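Local atomic coordinates of protein virB8 (Agrobacterium tumefaciens, PDB entry 2CC3), a protein that is suggested to act at the bacterial surface as part of a type IV secretion system, with an important role in directing T-DNA transfer to plant cells. Residues L71-I76 / Y90-I95; S104-T109 / T137-V142. All coordinates share one frame; numbering follows the deposited sequence.

Contact 1: residues L71-I76 / Y90-I95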
ATOM      1  N   LEU A  71      14.002  -4.759  -4.553  1.00 15.25           N
ATOM      2  CA  LEU A  71      14.001  -5.484  -3.298  1.00 11.69           C
ATOM      3  C   LEU A  71      12.557  -5.772  -2.933  1.00 10.97           C
ATOM      4  O   LEU A  71      11.732  -4.864  -2.918  1.00  8.38           O
ATOM      5  CB  LEU A  71      14.685  -4.661  -2.186  1.00 10.13           C
ATOM      6  CG  LEU A  71      16.198  -4.382  -2.232  1.00  7.14           C
ATOM      7  CD1 LEU A  71      16.614  -3.188  -1.355  1.00  3.34           C
ATOM      8  CD2 LEU A  71      17.049  -5.599  -1.884  1.00  2.00           C
ATOM      9  N   GLU A  72      12.256  -7.051  -2.686  1.00 13.28           N
ATOM     10  CA  GLU A  72      10.951  -7.495  -2.208  1.00 15.68           C
ATOM     11  C   GLU A  72      10.982  -8.065  -0.776  1.00 14.24           C
ATOM     12  O   GLU A  72      11.972  -8.664  -0.353  1.00 12.26           O
ATOM     13  CB  GLU A  72      10.335  -8.511  -3.186  1.00 18.71           C
ATOM     14  CG  GLU A  72       9.759  -7.834  -4.418  1.00 28.76           C
ATOM     15  CD  GLU A  72       9.405  -8.807  -5.523  1.00 33.84           C
ATOM     16  OE1 GLU A  72       9.054  -9.978  -5.209  1.00 36.68           O
ATOM     17  OE2 GLU A  72       9.481  -8.391  -6.708  1.00 34.98           O
ATOM     18  N   VAL A  73       9.865  -7.894  -0.058  1.00 13.65           N
ATOM     19  CA  VAL A  73       9.792  -8.198   1.354  1.00 12.19           C
ATOM     20  C   VAL A  73       8.587  -9.100   1.608  1.00 13.27           C
ATOM     21  O   VAL A  73       7.471  -8.805   1.185  1.00 11.50           O
ATOM     22  CB  VAL A  73       9.814  -6.884   2.207  1.00 13.26           C
ATOM     23  CG1 VAL A  73       9.306  -7.095   3.614  1.00 15.51           C
ATOM     24  CG2 VAL A  73      11.227  -6.323   2.268  1.00 13.56           C
ATOM     25  N   GLU A  74       8.844 -10.230   2.263  1.00 11.11           N
ATOM     26  CA  GLU A  74       7.816 -11.183   2.646  1.00 11.90           C
ATOM     27  C   GLU A  74       7.698 -11.167   4.142  1.00  9.31           C
ATOM     28  O   GLU A  74       8.696 -11.395   4.800  1.00 13.58           O
ATOM     29  CB  GLU A  74       8.282 -12.594   2.308  1.00 13.38           C
ATOM     30  CG  GLU A  74       7.951 -13.159   0.957  1.00 21.45           C
ATOM     31  CD  GLU A  74       8.884 -14.332   0.602  1.00 21.69           C
ATOM     32  OE1 GLU A  74       9.313 -15.070   1.533  1.00 29.60           O
ATOM     33  OE2 GLU A  74       9.196 -14.507  -0.593  1.00 16.60           O
ATOM     34  N   HIS A  75       6.496 -10.993   4.690  1.00  8.75           N
ATOM     35  CA  HIS A  75       6.316 -11.080   6.137  1.00  8.30           C
ATOM     36  C   HIS A  75       6.676 -12.493   6.593  1.00  9.62           C
ATOM     37  O   HIS A  75       6.407 -13.464   5.854  1.00 10.71           O
ATOM     38  CB  HIS A  75       4.872 -10.790   6.497  1.00  4.92           C
ATOM     39  CG  HIS A  75       4.606 -10.647   7.970  1.00  6.77           C
ATOM     40  ND1 HIS A  75       3.865 -11.564   8.686  1.00  5.99           N
ATOM     41  CD2 HIS A  75       4.917  -9.653   8.841  1.00  6.60           C
ATOM     42  CE1 HIS A  75       3.758 -11.156   9.938  1.00  7.03           C
ATOM     43  NE2 HIS A  75       4.384  -9.996  10.056  1.00  4.47           N
ATOM     44  N   ILE A  76       7.263 -12.613   7.792  1.00  6.98           N
ATOM     45  CA  ILE A  76       7.356 -13.929   8.438  1.00  3.41           C
ATOM     46  C   ILE A  76       6.626 -13.954   9.775  1.00  6.97           C
ATOM     47  O   ILE A  76       5.744 -14.789   9.961  1.00  8.23           O
ATOM     48  CB  ILE A  76       8.785 -14.420   8.578  1.00  4.38           C
ATOM     49  CG1 ILE A  76       9.386 -14.696   7.201  1.00  5.10           C
ATOM     50  CG2 ILE A  76       8.842 -15.634   9.553  1.00  6.45           C
ATOM     51  CD1 ILE A  76      10.893 -14.795   7.218  1.00  2.00           C
ATOM     52  N   TYR A  90      11.141 -10.787   8.566  1.00  2.00           N
ATOM     53  CA  TYR A  90      10.751 -10.760   7.172  1.00  2.03           C
ATOM     54  C   TYR A  90      11.882 -11.267   6.340  1.00  3.59           C
ATOM     55  O   TYR A  90      13.022 -11.172   6.743  1.00  4.38           O
ATOM     56  CB  TYR A  90      10.324  -9.332   6.702  1.00  3.26           C
ATOM     57  CG  TYR A  90      11.389  -8.265   6.826  1.00  2.00           C
ATOM     58  CD1 TYR A  90      12.175  -7.913   5.751  1.00  2.00           C
ATOM     59  CD2 TYR A  90      11.607  -7.617   8.041  1.00  2.13           C
ATOM     60  CE1 TYR A  90      13.164  -6.962   5.871  1.00  2.00           C
ATOM     61  CE2 TYR A  90      12.573  -6.667   8.173  1.00  2.63           C
ATOM     62  CZ  TYR A  90      13.367  -6.343   7.089  1.00  3.89           C
ATOM     63  OH  TYR A  90      14.344  -5.372   7.232  1.00  2.71           O
ATOM     64  N   LYS A  91      11.542 -11.816   5.184  1.00  6.57           N
ATOM     65  CA  LYS A  91      12.492 -12.238   4.177  1.00  9.38           C
ATOM     66  C   LYS A  91      12.614 -11.169   3.133  1.00  8.73           C
ATOM     67  O   LYS A  91      11.598 -10.620   2.667  1.00  8.78           O
ATOM     68  CB  LYS A  91      11.988 -13.525   3.518  1.00 15.93           C
ATOM     69  CG  LYS A  91      12.863 -14.050   2.379  1.00 21.01           C
ATOM     70  CD  LYS A  91      12.440 -15.477   2.039  1.00 25.52           C
ATOM     71  CE  LYS A  91      12.972 -15.955   0.677  1.00 28.89           C
ATOM     72  NZ  LYS A  91      11.918 -16.050  -0.388  1.00 30.55           N
ATOM     73  N   ARG A  92      13.858 -10.895   2.732  1.00  9.49           N
ATOM     74  CA  ARG A  92      14.151  -9.844   1.771  1.00 12.31           C
ATOM     75  C   ARG A  92      14.855 -10.421   0.543  1.00 16.36           C
ATOM     76  O   ARG A  92      15.878 -11.078   0.659  1.00 17.80           O
ATOM     77  CB  ARG A  92      15.006  -8.772   2.428  1.00 12.70           C
ATOM     78  CG  ARG A  92      14.809  -7.361   1.889  1.00 14.26           C
ATOM     79  CD  ARG A  92      16.039  -6.940   1.150  1.00 15.54           C
ATOM     80  NE  ARG A  92      16.563  -5.672   1.628  1.00 17.95           N
ATOM     81  CZ  ARG A  92      17.860  -5.384   1.760  1.00 15.08           C
ATOM     82  NH1 ARG A  92      18.800  -6.292   1.484  1.00 17.59           N
ATOM     83  NH2 ARG A  92      18.218  -4.181   2.193  1.00 14.26           N
ATOM     84  N   THR A  93      14.291 -10.164  -0.633  1.00 14.43           N
ATOM     85  CA  THR A  93      14.769 -10.751  -1.866  1.00 12.75           C
ATOM     86  C   THR A  93      15.278  -9.648  -2.772  1.00 13.99           C
ATOM     87  O   THR A  93      14.551  -8.687  -3.067  1.00 17.80           O
ATOM     88  CB  THR A  93      13.627 -11.508  -2.570  1.00 12.11           C
ATOM     89  OG1 THR A  93      12.974 -12.370  -1.629  1.00 10.36           O
ATOM     90  CG2 THR A  93      14.150 -12.313  -3.714  1.00 11.34           C
ATOM     91  N   LEU A  94      16.532  -9.793  -3.189  1.00 16.86           N
ATOM     92  CA  LEU A  94      17.159  -8.937  -4.184  1.00 19.25           C
ATOM     93  C   LEU A  94      16.989  -9.564  -5.578  1.00 21.30           C
ATOM     94  O   LEU A  94      17.434 -10.702  -5.815  1.00 20.62           O
ATOM     95  CB  LEU A  94      18.643  -8.740  -3.851  1.00 15.72           C
ATOM     96  CG  LEU A  94      19.523  -8.092  -4.914  1.00 15.81           C
ATOM     97  CD1 LEU A  94      19.168  -6.635  -5.091  1.00 16.81           C
ATOM     98  CD2 LEU A  94      20.998  -8.254  -4.556  1.00 16.77           C
ATOM     99  N   ILE A  95      16.345  -8.817  -6.475  1.00 20.98           N
ATOM    100  CA  ILE A  95      16.109  -9.257  -7.849  1.00 26.37           C
ATOM    101  C   ILE A  95      16.819  -8.316  -8.817  1.00 27.84           C
ATOM    102  O   ILE A  95      16.399  -7.186  -9.023  1.00 29.74           O
ATOM    103  CB  ILE A  95      14.574  -9.378  -8.171  1.00 25.76           C
ATOM    104  CG1 ILE A  95      13.909 -10.356  -7.189  1.00 26.06           C
ATOM    105  CG2 ILE A  95      14.335  -9.824  -9.628  1.00 25.44           C
ATOM    106  CD1 ILE A  95      12.430 -10.596  -7.428  1.00 26.16           C
TER
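Strands 71-76 and 90-95 run antiparallel with axes 4.6 Å apart, and the hydrogen-bonded pairs Glu72-Thr93 and Glu74-Lys91 exchange two backbone N-H...O bonds each. Val73-Arg92, a non-hydrogen-bonded pair, lies between them, and Leu71-Leu94 and His75-Tyr90, of the same kind, flank them. On the face of Glu74 and Lys91, the two side chains lie next to each other and point the same way. Lys91 is extended as far as CE, and its bend at chi4 (-107°) sets NZ 3.1 Å from Glu74 OE2 in a salt bridge, on the syn side but 23° out of the carboxylate plane. Nearer the backbone than NZ, Lys91 CD lies 3.2 Å from Glu74 OE1, so the aliphatic chain packs against the carboxylate. Farther along this face, Ile95 CD1 meets the Glu72 carboxylate, 3.8 Å from OE2.

The face of Leu71, Val73, Arg92 and Leu94 is built on methyl and methylene contacts. Leu71 CD2 sits over one face of the Arg92 guanidinium, offset toward its rim and 3.5 Å from Arg92 CD; it also touches Leu94 CD1. Val73 spreads its two methyls: CG1 lies 3.7 Å from Tyr90 CD1, and CG2 lies 3.7 Å from Arg92 CG. Trp16 of helix 6-23 packs on both Val73 and Tyr90. This is a regular beta hairpin, the first two strands of the antiparallel sheet in the NTF2-like periplasmic domain of VirB8.

Contact 2: residues S104-T109 / T137-V142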
ATOM      1  N   SER A 104      17.533 -13.125   1.952  1.00 18.71           N
ATOM      2  CA  SER A 104      18.053 -13.058   3.321  1.00 16.90           C
ATOM      3  C   SER A 104      16.909 -12.706   4.269  1.00 16.46           C
ATOM      4  O   SER A 104      15.938 -12.077   3.843  1.00 17.10           O
ATOM      5  CB  SER A 104      19.143 -12.003   3.433  1.00 14.63           C
ATOM      6  OG  SER A 104      18.647 -10.750   2.981  1.00 17.05           O
ATOM      7  N   THR A 105      17.042 -13.089   5.546  1.00 15.39           N
ATOM      8  CA  THR A 105      16.019 -12.854   6.576  1.00 12.79           C
ATOM      9  C   THR A 105      16.476 -11.824   7.621  1.00 11.12           C
ATOM     10  O   THR A 105      17.644 -11.742   7.949  1.00 10.74           O
ATOM     11  CB  THR A 105      15.550 -14.191   7.218  1.00 13.93           C
ATOM     12  OG1 THR A 105      15.113 -15.090   6.183  1.00 17.78           O
ATOM     13  CG2 THR A 105      14.382 -13.970   8.153  1.00 14.50           C
ATOM     14  N   TRP A 106      15.524 -11.048   8.142  1.00 10.30           N
ATOM     15  CA  TRP A 106      15.790  -9.847   8.941  1.00  7.70           C
ATOM     16  C   TRP A 106      14.817  -9.763  10.106  1.00  8.90           C
ATOM     17  O   TRP A 106      13.751 -10.347  10.080  1.00  5.40           O
ATOM     18  CB  TRP A 106      15.611  -8.571   8.077  1.00  4.29           C
ATOM     19  CG  TRP A 106      16.576  -8.334   6.888  1.00  2.00           C
ATOM     20  CD1 TRP A 106      16.612  -9.013   5.708  1.00  5.37           C
ATOM     21  CD2 TRP A 106      17.556  -7.291   6.772  1.00  2.45           C
ATOM     22  NE1 TRP A 106      17.574  -8.482   4.870  1.00  2.20           N
ATOM     23  CE2 TRP A 106      18.172  -7.428   5.503  1.00  2.92           C
ATOM     24  CE3 TRP A 106      18.005  -6.272   7.639  1.00  5.47           C
ATOM     25  CZ2 TRP A 106      19.205  -6.579   5.066  1.00  4.59           C
ATOM     26  CZ3 TRP A 106      19.031  -5.408   7.203  1.00  4.54           C
ATOM     27  CH2 TRP A 106      19.608  -5.560   5.921  1.00  5.52           C
ATOM     28  N   THR A 107      15.177  -9.016  11.140  1.00  9.25           N
ATOM     29  CA  THR A 107      14.239  -8.727  12.199  1.00  6.61           C
ATOM     30  C   THR A 107      14.190  -7.192  12.313  1.00 10.00           C
ATOM     31  O   THR A 107      15.212  -6.573  12.628  1.00  8.20           O
ATOM     32  CB  THR A 107      14.690  -9.342  13.538  1.00  8.50           C
ATOM     33  OG1 THR A 107      14.914 -10.748  13.376  1.00 13.90           O
ATOM     34  CG2 THR A 107      13.654  -9.119  14.638  1.00  9.10           C
ATOM     35  N   ALA A 108      13.043  -6.570  12.040  1.00  4.49           N
ATOM     36  CA  ALA A 108      12.928  -5.143  12.362  1.00  5.96           C
ATOM     37  C   ALA A 108      12.449  -4.998  13.798  1.00  6.67           C
ATOM     38  O   ALA A 108      11.555  -5.740  14.240  1.00  8.66           O
ATOM     39  CB  ALA A 108      11.973  -4.376  11.350  1.00  6.09           C
ATOM     40  N   THR A 109      13.060  -4.075  14.541  1.00  7.31           N
ATOM     41  CA  THR A 109      12.551  -3.692  15.861  1.00  8.64           C
ATOM     42  C   THR A 109      11.881  -2.320  15.762  1.00  8.65           C
ATOM     43  O   THR A 109      12.529  -1.338  15.396  1.00  5.80           O
ATOM     44  CB  THR A 109      13.660  -3.757  16.981  1.00  5.61           C
ATOM     45  OG1 THR A 109      14.256  -5.060  16.968  1.00  8.33           O
ATOM     46  CG2 THR A 109      13.055  -3.528  18.356  1.00  2.00           C
ATOM     47  N   THR A 137      16.951  -2.295  12.088  1.00  5.98           N
ATOM     48  CA  THR A 137      16.789  -3.605  11.516  1.00 10.14           C
ATOM     49  C   THR A 137      18.104  -4.354  11.439  1.00  5.69           C
ATOM     50  O   THR A 137      19.166  -3.765  11.331  1.00  9.20           O
ATOM     51  CB  THR A 137      15.999  -3.560  10.191  1.00 11.54           C
ATOM     52  OG1 THR A 137      15.821  -4.897   9.714  1.00 12.07           O
ATOM     53  CG2 THR A 137      16.690  -2.656   9.145  1.00 10.51           C
ATOM     54  N   SER A 138      18.025  -5.661  11.576  1.00  7.13           N
ATOM     55  CA  SER A 138      19.221  -6.473  11.590  1.00 11.11           C
ATOM     56  C   SER A 138      19.031  -7.677  10.707  1.00  7.33           C
ATOM     57  O   SER A 138      18.070  -8.424  10.846  1.00  7.41           O
ATOM     58  CB  SER A 138      19.518  -6.880  13.030  1.00 17.13           C
ATOM     59  OG  SER A 138      18.280  -7.116  13.694  1.00 25.64           O
ATOM     60  N   GLU A 139      19.951  -7.827   9.770  1.00  8.09           N
ATOM     61  CA  GLU A 139      20.007  -8.958   8.905  1.00 12.92           C
ATOM     62  C   GLU A 139      20.635 -10.131   9.662  1.00 15.59           C
ATOM     63  O   GLU A 139      21.581  -9.955  10.431  1.00 15.70           O
ATOM     64  CB  GLU A 139      20.856  -8.595   7.700  1.00 14.86           C
ATOM     65  CG  GLU A 139      20.748  -9.602   6.558  1.00 17.09           C
ATOM     66  CD  GLU A 139      21.512  -9.140   5.336  1.00 18.52           C
ATOM     67  OE1 GLU A 139      22.020  -7.993   5.316  1.00 19.57           O
ATOM     68  OE2 GLU A 139      21.581  -9.919   4.384  1.00 21.08           O
ATOM     69  N   ASP A 140      20.084 -11.323   9.448  1.00 16.79           N
ATOM     70  CA  ASP A 140      20.658 -12.537   9.974  1.00 16.03           C
ATOM     71  C   ASP A 140      22.118 -12.651   9.584  1.00 15.83           C
ATOM     72  O   ASP A 140      22.502 -12.392   8.434  1.00 17.68           O
ATOM     73  CB  ASP A 140      19.867 -13.752   9.493  1.00 14.27           C
ATOM     74  CG  ASP A 140      18.577 -13.927  10.240  1.00 13.12           C
ATOM     75  OD1 ASP A 140      18.213 -13.065  11.060  1.00 13.84           O
ATOM     76  OD2 ASP A 140      17.910 -14.946  10.016  1.00 18.10           O
ATOM     77  N   THR A 141      22.926 -13.033  10.567  1.00 16.46           N
ATOM     78  CA  THR A 141      24.346 -13.255  10.357  1.00 15.94           C
ATOM     79  C   THR A 141      24.567 -14.536   9.543  1.00 13.30           C
ATOM     80  O   THR A 141      23.766 -15.435   9.614  1.00 10.11           O
ATOM     81  CB  THR A 141      25.085 -13.284  11.711  1.00 19.89           C
ATOM     82  OG1 THR A 141      26.502 -13.305  11.475  1.00 24.29           O
ATOM     83  CG2 THR A 141      24.653 -14.483  12.558  1.00 13.65           C
ATOM     84  N   VAL A 142      25.613 -14.588   8.723  1.00 16.55           N
ATOM     85  CA  VAL A 142      25.931 -15.801   7.969  1.00 22.07           C
ATOM     86  C   VAL A 142      27.296 -16.416   8.335  1.00 25.72           C
ATOM     87  O   VAL A 142      28.270 -15.705   8.608  1.00 25.66           O
ATOM     88  CB  VAL A 142      25.749 -15.658   6.401  1.00 22.44           C
ATOM     89  CG1 VAL A 142      24.656 -14.641   6.046  1.00 23.99           C
ATOM     90  CG2 VAL A 142      27.053 -15.348   5.682  1.00 22.13           C
TER
HETATM   91  O   HOH W   1      18.127 -10.923  12.204  1.00  5.81           O
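Glu139 runs its side chain across one face of the Trp106 indole. CB is 3.4 Å from the centroid of the six-membered ring and almost on its normal, a CH-pi contact over the ring centre. CG, anti to the backbone N (chi1 -167°), moves on to Trp106 CE2 at 3.5 Å, and CD follows over CZ2. The carboxylate ends up stacked on the ring, the planes 17° apart, with OE1 3.2 Å from Trp106 CZ2. OE2 reaches past the indole to Ser104 CB at 3.3 Å; its approach to Ser104 OG is at most a weak hydrogen bond. That hydroxyl accepts a bond from Trp106 NE1 at 3.1 Å, a bent bond within the same strand, with OG tilted 26° out of the ring plane.

The backbones are antiparallel. Thr107 and Ser138 form a hydrogen-bonded pair, and Asp140 N continues the pairing beyond the strand with a bond of 2.9 Å to Thr105 O. A water donates to Ser138 O and, at a doubtfully short distance, to Asp140 OD1. The Asp140 carboxylate also makes a salt bridge with Arg89.

Strand 130-139 is the last in the sheet within this chain, and 102-114 lies between it and 85-96. From 85-96, Tyr90 meets the Trp106 ring with nearly parallel planes and hydrogen-bonds Thr137 OG1 through its hydroxyl.

Contacts 1 and 2 are the first and third strand pairings of one antiparallel sheet, ordered 69-82, 85-96, 102-114, 130-139, with their centres about 11 Å apart. The middle pair of strands joins them: Arg92 N lies 2.6 Å from Ser104 O and Tyr90 O lies 2.9 Å from Trp106 N, both probable hydrogen bonds. Side chains carry the connection further. Arg92 CB packs 3.6 Å from Trp106 NE1, so Arg92 and Tyr90 each belong to contact 1 and reach contact 2 through Trp106. At the end of contact 1, His75 packs on Leu124 of the second subunit, whereas no other chain of the dimer touches contact 2.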